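Local structure of tubulin-specific chaperone, putative (Trypanosoma brucei, 4B6M) at residues D10-R15 against G21-V26. The protein is a putative tubulin-binding cofactor B, probably binding alpha-tubulin and microtubule plus ends; this chain is its CAP-Gly domain. Numbering follows the deposited sequence.
Sequences DRCLCR and GSVRFV
Gly21 pairs with Cys12 through two backbone hydrogen bonds, Gly21 N to Cys12 O (2.9 Å) and Cys12 N to Gly21 O (3.0 Å), an antiparallel hydrogen-bonded pair. Its carbonyl oxygen also lies over one face of the Arg11 guanidinium, 3.2 Å above its plane and displaced from the centre toward the edge, while Cys12 SG approaches the same oxygen from the other face of the sheet at 3.6 Å. Ser22 faces Arg11 as the non-hydrogen-bonded pair, and here the side chains make the link: Arg11 NH1 donates to Ser22 OG (3.0 Å) almost within the guanidinium plane. Bends at chi2 and chi3 carry the arginine chain over the Gly21 carbonyl to Ser22 OG. NE also donates to Phe79 O and NH2 forms a salt bridge with Asp43, which together probably limit the rotation of the guanidinium. Ser22 CB in turn sits over the centre of the Arg24 guanidinium. Val23 N closes the register with a nearly straight bond to Asp10 O (2.8 Å, 173° at the hydrogen). Its CG2 packs against Asp10 CB (4.0 Å) and Cys12 SG (4.1 Å), on the buried face where Val38 and Val40 of strand 36-42 join them. Segments 11-14 and 21-26 run 108° apart, the latter including a classic bulge at Arg24 and Phe25 opposite Gly39, and belong to a beta hairpin in the antiparallel sheet of the SH3-like CAP-Gly fold.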
loop_
_atom_site.group_PDB
_atom_site.type_symbol
_atom_site.label_atom_id
_atom_site.label_comp_id
_atom_site.label_asym_id
_atom_site.label_seq_id
_atom_site.Cartn_x
_atom_site.Cartn_y
_atom_site.Cartn_z
ATOM N N ASP A 10 -9.340 -0.808 3.148
ATOM C CA ASP A 10 -9.310 -2.271 2.974
ATOM C C ASP A 10 -8.066 -2.895 3.600
ATOM O O ASP A 10 -6.985 -2.300 3.550
ATOM C CB ASP A 10 -9.320 -2.663 1.493
ATOM C CG ASP A 10 -10.687 -2.596 0.884
ATOM O OD1 ASP A 10 -11.677 -2.448 1.639
ATOM O OD2 ASP A 10 -10.763 -2.690 -0.356
ATOM N N ARG A 11 -8.203 -4.090 4.175
ATOM C CA ARG A 11 -7.036 -4.873 4.567
ATOM C C ARG A 11 -6.590 -5.751 3.416
ATOM O O ARG A 11 -7.419 -6.192 2.594
ATOM C CB ARG A 11 -7.327 -5.713 5.827
ATOM C CG ARG A 11 -7.563 -4.824 7.057
ATOM C CD ARG A 11 -6.238 -4.260 7.582
ATOM N NE ARG A 11 -5.400 -5.328 8.113
ATOM C CZ ARG A 11 -4.171 -5.167 8.589
ATOM N NH1 ARG A 11 -3.603 -3.960 8.568
ATOM N NH2 ARG A 11 -3.492 -6.219 9.053
ATOM N N CYS A 12 -5.296 -6.030 3.351
ATOM C CA CYS A 12 -4.731 -6.725 2.197
ATOM C C CYS A 12 -3.474 -7.525 2.476
ATOM O O CYS A 12 -2.758 -7.264 3.454
ATOM C CB CYS A 12 -4.513 -5.716 1.050
ATOM S SG CYS A 12 -3.325 -4.385 1.443
ATOM N N LEU A 13 -3.218 -8.500 1.608
ATOM C CA LEU A 13 -1.932 -9.152 1.508
ATOM C C LEU A 13 -1.407 -8.797 0.143
ATOM O O LEU A 13 -2.130 -8.931 -0.856
ATOM C CB LEU A 13 -2.054 -10.681 1.583
ATOM C CG LEU A 13 -2.348 -11.347 2.927
ATOM C CD1 LEU A 13 -2.513 -12.858 2.709
ATOM C CD2 LEU A 13 -1.271 -11.079 3.959
ATOM N N CYS A 14 -0.161 -8.370 0.109
ATOM C CA CYS A 14 0.458 -7.830 -1.096
ATOM C C CYS A 14 1.670 -8.619 -1.529
ATOM O O CYS A 14 2.535 -8.951 -0.723
ATOM C CB CYS A 14 0.920 -6.401 -0.843
ATOM S SG CYS A 14 -0.394 -5.262 -0.415
ATOM N N ARG A 15 1.767 -8.879 -2.833
ATOM C CA ARG A 15 2.979 -9.427 -3.417
ATOM C C ARG A 15 4.084 -8.378 -3.521
ATOM O O ARG A 15 3.750 -7.184 -3.564
ATOM C CB ARG A 15 2.669 -9.938 -4.834
ATOM C CG ARG A 15 1.795 -11.166 -4.843
ATOM C CD ARG A 15 1.867 -11.830 -6.199
ATOM N NE ARG A 15 1.136 -11.033 -7.167
ATOM C CZ ARG A 15 1.210 -11.197 -8.487
ATOM N NH1 ARG A 15 1.965 -12.153 -9.024
ATOM N NH2 ARG A 15 0.488 -10.413 -9.275
ATOM N N GLY A 21 -1.122 -5.510 5.128
ATOM C CA GLY A 21 -1.302 -4.049 5.374
ATOM C C GLY A 21 -2.691 -3.472 5.161
ATOM O O GLY A 21 -3.671 -4.203 5.037
ATOM N N SER A 22 -2.765 -2.143 5.135
ATOM C CA SER A 22 -4.019 -1.416 4.963
ATOM C C SER A 22 -3.888 -0.508 3.767
ATOM O O SER A 22 -2.874 0.191 3.636
ATOM C CB SER A 22 -4.289 -0.549 6.196
ATOM O OG SER A 22 -4.488 -1.380 7.338
ATOM N N VAL A 23 -4.915 -0.495 2.920
ATOM C CA VAL A 23 -4.954 0.420 1.775
ATOM C C VAL A 23 -5.184 1.864 2.241
ATOM O O VAL A 23 -6.197 2.182 2.874
ATOM C CB VAL A 23 -6.060 0.023 0.780
ATOM C CG1 VAL A 23 -6.168 1.018 -0.371
ATOM C CG2 VAL A 23 -5.784 -1.394 0.250
ATOM N N ARG A 24 -4.235 2.735 1.901
ATOM C CA ARG A 24 -4.311 4.149 2.272
ATOM C C ARG A 24 -4.637 5.091 1.108
ATOM O O ARG A 24 -5.000 6.239 1.324
ATOM C CB ARG A 24 -2.983 4.575 2.867
ATOM C CG ARG A 24 -2.600 3.868 4.144
ATOM C CD ARG A 24 -3.723 3.889 5.157
ATOM N NE ARG A 24 -3.229 3.418 6.443
ATOM C CZ ARG A 24 -3.999 2.914 7.409
ATOM N NH1 ARG A 24 -5.315 2.808 7.246
ATOM N NH2 ARG A 24 -3.446 2.515 8.540
ATOM N N PHE A 25 -4.539 4.601 -0.122
ATOM C CA PHE A 25 -4.681 5.429 -1.311
ATOM C C PHE A 25 -5.004 4.521 -2.488
ATOM O O PHE A 25 -4.449 3.446 -2.586
ATOM C CB PHE A 25 -3.366 6.168 -1.599
ATOM C CG PHE A 25 -3.343 6.880 -2.920
ATOM C CD1 PHE A 25 -3.957 8.119 -3.065
ATOM C CD2 PHE A 25 -2.716 6.308 -4.031
ATOM C CE1 PHE A 25 -3.951 8.779 -4.290
ATOM C CE2 PHE A 25 -2.709 6.954 -5.256
ATOM C CZ PHE A 25 -3.328 8.200 -5.387
ATOM N N VAL A 26 -5.901 4.977 -3.356
ATOM C CA VAL A 26 -6.144 4.359 -4.661
ATOM C C VAL A 26 -6.329 5.459 -5.703
ATOM O O VAL A 26 -7.191 6.335 -5.552
ATOM C CB VAL A 26 -7.411 3.457 -4.654
ATOM C CG1 VAL A 26 -7.588 2.778 -6.006
ATOM C CG2 VAL A 26 -7.368 2.448 -3.520
#